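Local coordinates for Pli0006 protein (Listeria innocua, PDB 3OP9) that probably binds DNA as a helix-turn-helix transcriptional regulator, at residues N91-E95 with E96-K100; T36-V39 with A40-S44. All coordinates share one frame; numbering follows the deposited sequence.

Both contacts are local, each made between residues three to five positions apart, but they lie on opposite sides of the chain's centre, with their own centres 43 Å apart. Contact 1 is the start of helix 95-111, where the chain leaves a loop; a serine side chain caps a first-turn N-H, three glutamates follow it, and two other subunits pack around it. Contact 2 runs along helix 36-44 in the helix-turn-helix region, where no other chain of the assembly touches it; aromatic and aliphatic side chains carry it. Each has two buried residues and one exposed among those that touch, so both straddle core and surface.

Contact 1: N91-E95 with E96-K100; sequences NLRSE and EEIAK
The chain turns from loop into helix at Ser94, whose carbonyl O accepts a nearly straight bond from Ile98 N (3.0 Å, 165° at the hydrogen), followed one residue on by Ala99 N to Glu95 O at 2.9 Å. Ser94 is the N-cap. Its OG takes the hydrogen of Glu97 N at 3.1 Å, a backbone group that the first turn leaves only a weak bond to Ser94 O. A chi1 of 67° sets the hydroxyl between the serine's own N and carbonyl carbon, turned toward the helix start; a short polar side chain suits this reach.

The sequence Ser-Glu-Glu-Glu resembles a capping box, yet Glu97 bends away from the loop and its CG merely rests 3.4 Å from Ser94 OG. Ser94 N bonds instead to Glu20 of the third subunit. Glu96 bends at chi2 (64°), which brings OE1 back to 3.9 Å from Ser94 CB.

Across the start of the helix, Arg93 and Ile98 meet in the positions of a hydrophobic staple: Arg93 CB lies 3.6 Å from Ile98 CD1, the two side chains crossing at about a right angle. Arginine lends its aliphatic base to this apolar contact, while its guanidinium, in one of two modelled conformers, forms a salt bridge with Glu109 of the second subunit.

Three successive glutamates in the first turn would probably interact favourably with the helix dipole, offsetting some of their mutual repulsion, and the serine cap satisfies an amide that could otherwise lack a strong partner.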
loop_
_atom_site.group_PDB
_atom_site.type_symbol
_atom_site.label_atom_id
_atom_site.label_comp_id
_atom_site.label_asym_id
_atom_site.label_seq_id
_atom_site.Cartn_x
_atom_site.Cartn_y
_atom_site.Cartn_z
ATOM N N ASN A 91 -12.966 0.066 -0.700
ATOM C CA ASN A 91 -12.307 -1.146 -1.178
ATOM C C ASN A 91 -13.067 -2.415 -0.834
ATOM O O ASN A 91 -12.798 -3.478 -1.386
ATOM C CB ASN A 91 -10.865 -1.194 -0.664
ATOM C CG ASN A 91 -10.003 -0.156 -1.336
ATOM O OD1 ASN A 91 -9.757 -0.235 -2.535
ATOM N ND2 ASN A 91 -9.576 0.839 -0.590
ATOM N N LEU A 92 -14.028 -2.298 0.073
ATOM C CA LEU A 92 -14.915 -3.412 0.383
ATOM C C LEU A 92 -16.043 -3.629 -0.632
ATOM O O LEU A 92 -16.658 -4.706 -0.652
ATOM C CB LEU A 92 -15.585 -3.186 1.743
ATOM C CG LEU A 92 -14.840 -3.614 3.013
ATOM C CD1 LEU A 92 -13.424 -3.099 3.046
ATOM C CD2 LEU A 92 -15.617 -3.100 4.204
ATOM N N ARG A 93 -16.309 -2.631 -1.469
ATOM C CA ARG A 93 -17.492 -2.664 -2.329
ATOM C C ARG A 93 -17.273 -3.524 -3.556
ATOM O O ARG A 93 -16.160 -3.621 -4.045
ATOM C CB ARG A 93 -17.839 -1.254 -2.794
ATOM C CG ARG A 93 -17.975 -0.288 -1.655
ATOM C CD ARG A 93 -19.202 -0.596 -0.843
ATOM N NE ARG A 93 -20.081 0.560 -0.834
ATOM C CZ ARG A 93 -19.804 1.681 -0.174
ATOM N NH1 ARG A 93 -18.678 1.771 0.529
ATOM N NH2 ARG A 93 -20.646 2.706 -0.218
ATOM N N SER A 94 -18.357 -4.086 -4.093
ATOM C CA SER A 94 -18.256 -4.890 -5.299
ATOM C C SER A 94 -17.973 -3.953 -6.440
ATOM O O SER A 94 -18.253 -2.762 -6.353
ATOM C CB SER A 94 -19.577 -5.600 -5.572
ATOM O OG SER A 94 -20.571 -4.658 -5.889
ATOM N N GLU A 95 -17.462 -4.491 -7.534
ATOM C CA GLU A 95 -17.197 -3.670 -8.695
ATOM C C GLU A 95 -18.487 -3.052 -9.238
ATOM O O GLU A 95 -18.488 -1.938 -9.768
ATOM C CB GLU A 95 -16.550 -4.552 -9.767
ATOM C CG GLU A 95 -16.650 -3.964 -11.126
ATOM C CD GLU A 95 -15.803 -4.682 -12.156
ATOM O OE1 GLU A 95 -14.825 -5.374 -11.764
ATOM O OE2 GLU A 95 -16.114 -4.507 -13.355
ATOM N N GLU A 96 -19.595 -3.784 -9.120
ATOM C CA GLU A 96 -20.874 -3.262 -9.599
ATOM C C GLU A 96 -21.262 -2.004 -8.802
ATOM O O GLU A 96 -21.765 -1.024 -9.370
ATOM C CB GLU A 96 -21.966 -4.344 -9.493
ATOM C CG GLU A 96 -21.831 -5.458 -10.537
ATOM C CD GLU A 96 -20.539 -6.305 -10.385
ATOM O OE1 GLU A 96 -20.162 -6.660 -9.233
ATOM O OE2 GLU A 96 -19.902 -6.607 -11.428
ATOM N N GLU A 97 -21.018 -2.010 -7.497
ATOM C CA GLU A 97 -21.386 -0.860 -6.648
ATOM C C GLU A 97 -20.438 0.315 -6.850
ATOM O O GLU A 97 -20.858 1.480 -6.853
ATOM C CB GLU A 97 -21.413 -1.238 -5.159
ATOM C CG GLU A 97 -22.546 -2.181 -4.780
ATOM C CD GLU A 97 -23.920 -1.597 -5.089
ATOM O OE1 GLU A 97 -24.177 -0.446 -4.679
ATOM O OE2 GLU A 97 -24.733 -2.279 -5.756
ATOM N N ILE A 98 -19.160 0.024 -7.053
ATOM C CA ILE A 98 -18.217 1.088 -7.369
ATOM C C ILE A 98 -18.534 1.706 -8.726
ATOM O O ILE A 98 -18.454 2.909 -8.897
ATOM C CB ILE A 98 -16.771 0.521 -7.405
ATOM C CG1 ILE A 98 -16.385 0.077 -6.007
ATOM C CG2 ILE A 98 -15.776 1.586 -7.959
ATOM C CD1 ILE A 98 -16.324 1.194 -5.010
ATOM N N ALA A 99 -18.915 0.890 -9.693
ATOM C CA ALA A 99 -19.300 1.429 -10.989
ATOM C C ALA A 99 -20.471 2.441 -10.864
ATOM O O ALA A 99 -20.511 3.466 -11.575
ATOM C CB ALA A 99 -19.669 0.287 -11.938
ATOM N N LYS A 100 -21.434 2.150 -9.999
ATOM C CA LYS A 100 -22.562 3.059 -9.811
ATOM C C LYS A 100 -22.123 4.352 -9.164
ATOM O O LYS A 100 -22.600 5.429 -9.522
ATOM C CB LYS A 100 -23.659 2.407 -8.942
ATOM C CG LYS A 100 -24.415 1.299 -9.682
ATOM C CD LYS A 100 -25.409 0.551 -8.792
ATOM C CE LYS A 100 -26.127 -0.526 -9.618
ATOM N NZ LYS A 100 -27.182 -1.246 -8.863
#

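Contact 2: T36-V39 with A40-S44; sequences TRTV and AYYMS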
loop_
_atom_site.group_PDB
_atom_site.type_symbol
_atom_site.label_atom_id
_atom_site.label_comp_id
_atom_site.label_asym_id
_atom_site.label_seq_id
_atom_site.Cartn_x
_atom_site.Cartn_y
_atom_site.Cartn_z
ATOM N N THR A 36 19.079 -0.954 -28.712
ATOM C CA THR A 36 19.797 -1.613 -27.632
ATOM C C THR A 36 20.729 -0.614 -26.937
ATOM O O THR A 36 20.930 -0.663 -25.732
ATOM C CB THR A 36 20.592 -2.819 -28.171
ATOM O OG1 THR A 36 19.673 -3.811 -28.654
ATOM C CG2 THR A 36 21.472 -3.424 -27.077
ATOM N N ARG A 37 21.299 0.306 -27.702
ATOM C CA ARG A 37 22.167 1.331 -27.137
ATOM C C ARG A 37 21.422 2.175 -26.118
ATOM O O ARG A 37 21.975 2.559 -25.095
ATOM C CB ARG A 37 22.706 2.234 -28.255
ATOM C CG ARG A 37 23.548 3.398 -27.788
ATOM C CD ARG A 37 24.016 4.190 -29.000
ATOM N NE ARG A 37 24.868 3.379 -29.855
ATOM C CZ ARG A 37 25.308 3.755 -31.044
ATOM N NH1 ARG A 37 24.959 4.937 -31.528
ATOM N NH2 ARG A 37 26.093 2.946 -31.750
ATOM N N THR A 38 20.166 2.477 -26.400
ATOM C CA THR A 38 19.392 3.325 -25.511
ATOM C C THR A 38 19.176 2.616 -24.186
ATOM O O THR A 38 19.206 3.245 -23.136
ATOM C CB THR A 38 18.031 3.695 -26.118
ATOM O OG1 THR A 38 18.248 4.560 -27.241
ATOM C CG2 THR A 38 17.181 4.423 -25.117
ATOM N N VAL A 39 18.956 1.310 -24.238
ATOM C CA VAL A 39 18.786 0.524 -23.010
ATOM C C VAL A 39 20.090 0.503 -22.193
ATOM O O VAL A 39 20.073 0.566 -20.965
ATOM C CB VAL A 39 18.342 -0.884 -23.360
ATOM C CG1 VAL A 39 18.495 -1.828 -22.126
ATOM C CG2 VAL A 39 16.909 -0.855 -23.883
ATOM N N ALA A 40 21.223 0.429 -22.884
ATOM C CA ALA A 40 22.521 0.537 -22.223
ATOM C C ALA A 40 22.600 1.844 -21.462
ATOM O O ALA A 40 23.078 1.881 -20.325
ATOM C CB ALA A 40 23.681 0.448 -23.248
ATOM N N TYR A 41 22.142 2.928 -22.078
ATOM C CA TYR A 41 22.176 4.215 -21.393
ATOM C C TYR A 41 21.179 4.300 -20.231
ATOM O O TYR A 41 21.445 4.994 -19.272
ATOM C CB TYR A 41 21.922 5.355 -22.349
ATOM C CG TYR A 41 22.965 5.452 -23.456
ATOM C CD1 TYR A 41 24.295 5.045 -23.253
ATOM C CD2 TYR A 41 22.618 5.941 -24.690
ATOM C CE1 TYR A 41 25.244 5.140 -24.291
ATOM C CE2 TYR A 41 23.556 6.051 -25.737
ATOM C CZ TYR A 41 24.855 5.648 -25.526
ATOM O OH TYR A 41 25.751 5.756 -26.569
ATOM N N TYR A 42 20.036 3.625 -20.321
ATOM C CA TYR A 42 19.142 3.530 -19.155
ATOM C C TYR A 42 19.865 2.935 -17.971
ATOM O O TYR A 42 19.709 3.408 -16.838
ATOM C CB TYR A 42 17.954 2.614 -19.421
ATOM C CG TYR A 42 16.910 3.139 -20.364
ATOM C CD1 TYR A 42 16.839 4.486 -20.702
ATOM C CD2 TYR A 42 15.995 2.272 -20.928
ATOM C CE1 TYR A 42 15.853 4.948 -21.597
ATOM C CE2 TYR A 42 15.030 2.712 -21.805
ATOM C CZ TYR A 42 14.956 4.042 -22.137
ATOM O OH TYR A 42 13.954 4.424 -23.014
HETATM N N MSE A 43 20.617 1.866 -18.240
HETATM C CA MSE A 43 21.264 1.067 -17.191
HETATM C C MSE A 43 22.398 1.824 -16.526
HETATM O O MSE A 43 22.678 1.613 -15.356
HETATM C CB MSE A 43 21.823 -0.245 -17.756
HETATM C CG MSE A 43 20.814 -1.130 -18.466
HETATM SE SE MSE A 43 19.811 -2.375 -17.322
HETATM C CE MSE A 43 18.503 -2.926 -18.667
ATOM N N SER A 44 23.055 2.697 -17.277
ATOM C CA SER A 44 24.211 3.412 -16.778
ATOM C C SER A 44 23.759 4.728 -16.182
ATOM O O SER A 44 24.557 5.459 -15.595
ATOM C CB SER A 44 25.211 3.656 -17.901
ATOM O OG SER A 44 24.646 4.507 -18.864
#
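Tyr41 and Arg37, Tyr42 and Thr38, and Met43 and Val39 meet one turn apart along helix 36-44, held by regular backbone hydrogen bonds such as Tyr42 N to Thr38 O at 3.0 Å.

Aromatic rings carry much of the contact. Arg37 runs alongside Tyr41, pointing the same way, and it is the methylene CG, placed anti to the backbone N (chi1 176°), that comes within 3.4 Å of Tyr41 CE2. The bend at chi3 leaves the guanidinium plane 46° from that of the ring, so the aliphatic stem does the packing and the charged end is not stacked. Arg37 O also sits over one face of the Tyr41 ring, toward its rim, as Thr38 O does over Tyr42. In a CH-pi contact, Thr38 CG2 approaches the Tyr42 ring off-centre, 4.1 Å from its centroid; with OG1 turned aside next to the backbone N, threonine offers its methyl to the ring.

Apolar packing joins Val39 to Met43, a selenomethionine, side by side: Val39 CG1 lies 3.6 Å from Met43 CE, measured in one of two modelled Met43 conformers and so less certain. The compact branched valine suits its buried place against Val34, whereas the long flexible methionine reaches on to Leu14 of helix 10-21 and Ile28 of helix 25-32. Tyr42, like Val39, is buried, packed against Leu14 and Thr47, while Arg37 stays at the surface.

Such an amphipathic short helix, seated on helices 10-21 and 25-32 through one side, matches the second helix of the helix-turn-helix in XRE-type regulators, probably the recognition helix here.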